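Local coordinates for protein probable chitinase (Chromobacterium violaceum, PDB 5JH8) that probably binds chitin and, as a TIM-barrel member of glycosyl hydrolase family 18, is likely to act as a chitinase, at residues A[3-8]-A[172-177]; A[198-203]-A[210-215]. All blocks are in the same frame, centred on the assembly; numbering follows the deposited sequence.

Contact 1: residues A[3-8]-A[172-177]. With HIS (histidine), chain F.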
# COMPACT_ATOMS: atom_id res chain seq x y z
N MSE A 3 -3.20 2.49 14.07
CA MSE A 3 -3.96 1.86 13.00
C MSE A 3 -3.11 0.76 12.38
O MSE A 3 -1.91 0.95 12.13
CB MSE A 3 -4.37 2.88 11.94
CG MSE A 3 -5.04 2.23 10.74
SE MSE A 3 -5.73 3.45 9.38
CE MSE A 3 -7.36 3.94 10.31
N VAL A 4 -3.72 -0.39 12.13
CA VAL A 4 -3.06 -1.52 11.48
C VAL A 4 -3.96 -1.84 10.29
O VAL A 4 -4.99 -2.52 10.44
CB VAL A 4 -2.87 -2.70 12.44
CG1 VAL A 4 -2.14 -3.84 11.75
CG2 VAL A 4 -2.13 -2.23 13.70
N LEU A 5 -3.59 -1.32 9.12
CA LEU A 5 -4.45 -1.31 7.94
C LEU A 5 -4.06 -2.46 7.03
O LEU A 5 -2.98 -2.46 6.45
CB LEU A 5 -4.30 0.02 7.20
CG LEU A 5 -5.11 0.16 5.92
CD1 LEU A 5 -6.61 0.26 6.21
CD2 LEU A 5 -4.64 1.40 5.17
N ALA A 6 -4.95 -3.43 6.89
CA ALA A 6 -4.73 -4.54 5.96
C ALA A 6 -5.39 -4.22 4.62
O ALA A 6 -6.43 -3.60 4.56
CB ALA A 6 -5.33 -5.82 6.54
N TYR A 7 -4.77 -4.69 3.54
CA TYR A 7 -5.31 -4.56 2.19
C TYR A 7 -6.03 -5.84 1.78
O TYR A 7 -5.43 -6.92 1.75
CB TYR A 7 -4.21 -4.17 1.17
CG TYR A 7 -4.06 -2.67 1.13
CD1 TYR A 7 -3.37 -2.00 2.10
CD2 TYR A 7 -4.77 -1.92 0.20
CE1 TYR A 7 -3.35 -0.64 2.14
CE2 TYR A 7 -4.74 -0.55 0.21
CZ TYR A 7 -4.05 0.09 1.19
OH TYR A 7 -4.06 1.46 1.27
N TYR A 8 -7.32 -5.71 1.49
CA TYR A 8 -8.18 -6.79 1.00
C TYR A 8 -8.37 -6.56 -0.49
O TYR A 8 -9.16 -5.72 -0.91
CB TYR A 8 -9.50 -6.81 1.76
CG TYR A 8 -10.36 -7.98 1.38
CD1 TYR A 8 -10.04 -9.24 1.81
CD2 TYR A 8 -11.48 -7.84 0.57
CE1 TYR A 8 -10.81 -10.33 1.46
CE2 TYR A 8 -12.25 -8.94 0.20
CZ TYR A 8 -11.91 -10.19 0.66
OH TYR A 8 -12.65 -11.31 0.34
N TYR A 172 -5.13 10.20 6.78
CA TYR A 172 -3.88 9.46 6.72
C TYR A 172 -3.35 9.49 5.30
O TYR A 172 -4.12 9.44 4.33
CB TYR A 172 -4.07 7.99 7.07
CG TYR A 172 -4.55 7.73 8.47
CD1 TYR A 172 -3.65 7.61 9.53
CD2 TYR A 172 -5.92 7.58 8.74
CE1 TYR A 172 -4.08 7.35 10.81
CE2 TYR A 172 -6.35 7.32 10.01
CZ TYR A 172 -5.43 7.20 11.05
OH TYR A 172 -5.89 6.93 12.32
N LEU A 173 -2.02 9.52 5.18
CA LEU A 173 -1.34 9.11 3.96
C LEU A 173 -0.83 7.70 4.18
O LEU A 173 -0.13 7.43 5.17
CB LEU A 173 -0.16 10.01 3.59
CG LEU A 173 -0.50 11.49 3.46
CD1 LEU A 173 0.68 12.26 2.93
CD2 LEU A 173 -1.72 11.73 2.56
N GLN A 174 -1.18 6.80 3.26
CA GLN A 174 -0.68 5.43 3.26
C GLN A 174 0.57 5.46 2.39
O GLN A 174 0.47 5.50 1.16
CB GLN A 174 -1.77 4.46 2.77
CG GLN A 174 -1.40 3.01 2.89
CD GLN A 174 -0.83 2.38 1.63
OE1 GLN A 174 -1.23 2.68 0.51
NE2 GLN A 174 0.08 1.44 1.83
N ILE A 175 1.73 5.49 3.02
CA ILE A 175 2.99 5.60 2.29
C ILE A 175 3.39 4.22 1.81
O ILE A 175 3.69 3.33 2.62
CB ILE A 175 4.09 6.22 3.15
CG1 ILE A 175 3.72 7.67 3.48
CG2 ILE A 175 5.44 6.12 2.42
CD1 ILE A 175 4.79 8.42 4.21
N MSE A 176 3.41 4.03 0.49
CA MSE A 176 3.64 2.72 -0.10
C MSE A 176 5.13 2.43 -0.10
O MSE A 176 5.80 2.42 -1.17
CB MSE A 176 3.06 2.69 -1.52
CG MSE A 176 1.57 2.88 -1.52
SE MSE A 176 0.81 3.13 -3.29
CE MSE A 176 1.77 1.71 -4.21
N SER A 177 5.67 2.22 1.10
CA SER A 177 7.10 1.98 1.29
C SER A 177 7.45 0.53 0.98
O SER A 177 7.99 -0.21 1.82
CB SER A 177 7.55 2.40 2.68
OG SER A 177 6.77 1.85 3.71
N HIS F . 0.22 -2.35 -6.33
CA HIS F . -1.23 -2.41 -6.15
C HIS F . -1.90 -2.77 -7.47
O HIS F . -1.35 -2.58 -8.56
CB HIS F . -1.76 -1.07 -5.62
CG HIS F . -1.37 -0.78 -4.20
ND1 HIS F . -2.01 0.16 -3.43
CD2 HIS F . -0.39 -1.31 -3.42
CE1 HIS F . -1.46 0.19 -2.23
NE2 HIS F . -0.47 -0.67 -2.20
OXT HIS F . -3.02 -3.28 -7.46
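Selenomethionine Met3 and Tyr172 make the Met-aromatic contact between these two strands. Met3 SE stands over one face of the phenol, close to the ring normal and displaced toward the rim, 4.1 Å from the Tyr172 ring centroid. With CG trans to the backbone N the chain runs out extended, then turns at chi3 (-79°), which brings Met3 CE to 3.5 Å from Tyr172 CE2. Apolar packing is thinner further along, where Leu5 CD2 lies 4.3 Å from Gln174 CG.

The polar part brings Tyr7 and Gln174 together, their side chains reaching in from opposite directions. Tyr7 OH approaches Gln174 OE1 closely, at 3.2 Å, but the hydrogen bonds of these two atoms go elsewhere, the hydroxyl's to Asn109 and that of OE1 to Ser144. Gln174 NE2 bonds to Ser295 and Tyr178, so both ends of the amide are held and its rotation is fixed, at 53° to the Tyr7 ring.

The bound histidine touches both: its CE1 sits over one face of the Tyr7 ring and 3.7 Å from Gln174 OE1. With axes 10.8 Å apart at 58°, strands 3-8 and 172-176 face each other across the interior of the TIM barrel typical of family 18, Met3 and Tyr172 at the N-terminal ends of the strands and, further along, Gln174, a residue of the histidine pocket, with Tyr7 beside it.

Contact 2: residues A[198-203]-A[210-215]; sequences DDLDYA and AKILNG
Leu200 and Ala203 of helix 193-206 pack on Ile212 and Asn214 of strand 212-222, the closing half of a beta-alpha-beta unit of the TIM barrel that starts with strand 172-176. Helix and strand run almost antiparallel, at 168° with axes 10.2 Å apart, as expected where a helix returns the chain outside the barrel before the next strand. No hydrogen bond crosses the interface, which is wholly buried and made by aliphatic groups.

Leu200 comes first. It leaves the helix tangentially to the strand, but its isobutyl end swings over so that Leu200 CD2 wedges between two strand residues, 4.0 Å from Ile212 CG2 and likewise 4.0 Å from Asn214 CB. The other methyl, Leu200 CD1, is 4.2 Å from Asn214 CB. Leu285 and Tyr289 of helix 276-289 pack on the same leucine.

Asn214 offers this leucine only its CB. Its CG is tucked between the backbone N and the carbonyl carbon (chi1 71°), and the buried amide beyond is satisfied at both ends, OD1 by Thr294 OG1 and ND2 by the Lys282 carbonyl.

One turn further on, Ala203 points its methyl toward the strand. The isoleucine thus serves both helix residues through different branches: CG2 meets Leu200, while the ethyl arm, bent at chi2 (-63°), carries Ile212 CD1 to within 4.1 Å of Ala203 CB.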
# COMPACT_ATOMS: atom_id res chain seq x y z
N ASP A 198 14.47 7.09 5.13
CA ASP A 198 14.59 8.34 4.38
C ASP A 198 13.21 8.83 3.95
O ASP A 198 12.92 10.03 4.01
CB ASP A 198 15.47 8.17 3.15
CG ASP A 198 16.93 7.97 3.47
OD1 ASP A 198 17.37 8.28 4.59
OD2 ASP A 198 17.68 7.56 2.56
N ASP A 199 12.37 7.91 3.47
CA ASP A 199 11.04 8.30 3.02
C ASP A 199 10.19 8.82 4.17
O ASP A 199 9.46 9.80 4.01
CB ASP A 199 10.33 7.10 2.40
CG ASP A 199 11.03 6.48 1.21
OD1 ASP A 199 11.81 7.14 0.51
OD2 ASP A 199 10.71 5.28 0.97
N LEU A 200 10.27 8.17 5.34
CA LEU A 200 9.50 8.59 6.50
C LEU A 200 10.01 9.91 7.06
O LEU A 200 9.22 10.76 7.47
CB LEU A 200 9.51 7.50 7.56
CG LEU A 200 8.70 6.24 7.19
CD1 LEU A 200 8.92 5.18 8.25
CD2 LEU A 200 7.22 6.54 7.06
N ASP A 201 11.33 10.12 7.07
CA ASP A 201 11.87 11.42 7.49
C ASP A 201 11.26 12.52 6.63
O ASP A 201 10.87 13.58 7.13
CB ASP A 201 13.39 11.45 7.28
CG ASP A 201 14.18 10.60 8.26
OD1 ASP A 201 13.61 10.09 9.22
OD2 ASP A 201 15.41 10.49 8.07
N TYR A 202 11.23 12.30 5.32
CA TYR A 202 10.69 13.27 4.39
C TYR A 202 9.21 13.51 4.68
O TYR A 202 8.75 14.66 4.72
CB TYR A 202 10.90 12.73 2.97
CG TYR A 202 10.29 13.56 1.86
CD1 TYR A 202 10.96 14.62 1.31
CD2 TYR A 202 9.03 13.25 1.36
CE1 TYR A 202 10.38 15.37 0.31
CE2 TYR A 202 8.44 14.00 0.36
CZ TYR A 202 9.13 15.04 -0.17
OH TYR A 202 8.54 15.79 -1.16
N ALA A 203 8.46 12.43 4.89
CA ALA A 203 7.02 12.54 5.11
C ALA A 203 6.70 13.28 6.41
O ALA A 203 5.83 14.15 6.40
CB ALA A 203 6.38 11.15 5.11
N ALA A 210 1.31 11.49 13.07
CA ALA A 210 0.14 10.69 13.40
C ALA A 210 -0.77 10.47 12.21
O ALA A 210 -1.65 9.61 12.27
CB ALA A 210 -0.64 11.36 14.53
N LYS A 211 -0.58 11.22 11.12
CA LYS A 211 -1.34 11.02 9.90
C LYS A 211 -0.61 10.18 8.87
O LYS A 211 -1.07 10.07 7.74
CB LYS A 211 -1.68 12.37 9.27
CG LYS A 211 -2.56 13.26 10.10
CD LYS A 211 -2.85 14.51 9.30
CE LYS A 211 -4.27 14.93 9.42
NZ LYS A 211 -4.58 16.04 8.51
N ILE A 212 0.54 9.62 9.22
CA ILE A 212 1.31 8.78 8.31
C ILE A 212 1.17 7.32 8.72
O ILE A 212 1.30 6.98 9.89
CB ILE A 212 2.79 9.21 8.31
CG1 ILE A 212 2.95 10.65 7.79
CG2 ILE A 212 3.66 8.22 7.55
CD1 ILE A 212 2.54 10.87 6.37
N LEU A 213 0.93 6.47 7.72
CA LEU A 213 1.09 5.03 7.85
C LEU A 213 2.29 4.63 6.98
O LEU A 213 2.37 5.05 5.83
CB LEU A 213 -0.14 4.27 7.34
CG LEU A 213 -1.50 4.74 7.84
CD1 LEU A 213 -2.57 4.02 7.07
CD2 LEU A 213 -1.65 4.50 9.34
N ASN A 214 3.22 3.83 7.52
CA ASN A 214 4.19 3.20 6.64
C ASN A 214 3.55 1.98 6.00
O ASN A 214 2.39 1.63 6.26
CB ASN A 214 5.53 2.94 7.33
CG ASN A 214 5.48 1.85 8.36
OD1 ASN A 214 4.44 1.57 8.95
ND2 ASN A 214 6.64 1.22 8.61
N GLY A 215 4.31 1.35 5.11
CA GLY A 215 3.85 0.19 4.37
C GLY A 215 4.86 -0.93 4.46
O GLY A 215 6.07 -0.72 4.32

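In the fold
Both contacts are buried, but they occupy different layers of the barrel. Contact 1 lies inside the ring of strands, its centre about 5 Å from the centre of the chain, and spans strands distant in sequence; contact 2 lies between strand and outer helix, its centre about 12 Å from that of the chain, and is local. They meet at the neighbouring strands 172-176 and 212-222, where Leu173 N is 2.8 Å from Lys211 O and Ser177 OG 2.7 Å from Gly215 O, both probable hydrogen bonds. Leu213 faces inward onto Met3, Leu5 and Tyr172. Contact 1 combines a selenium-aromatic pair at one end with a phenol and an amide beside the ligand at the other; contact 2 is purely aliphatic packing.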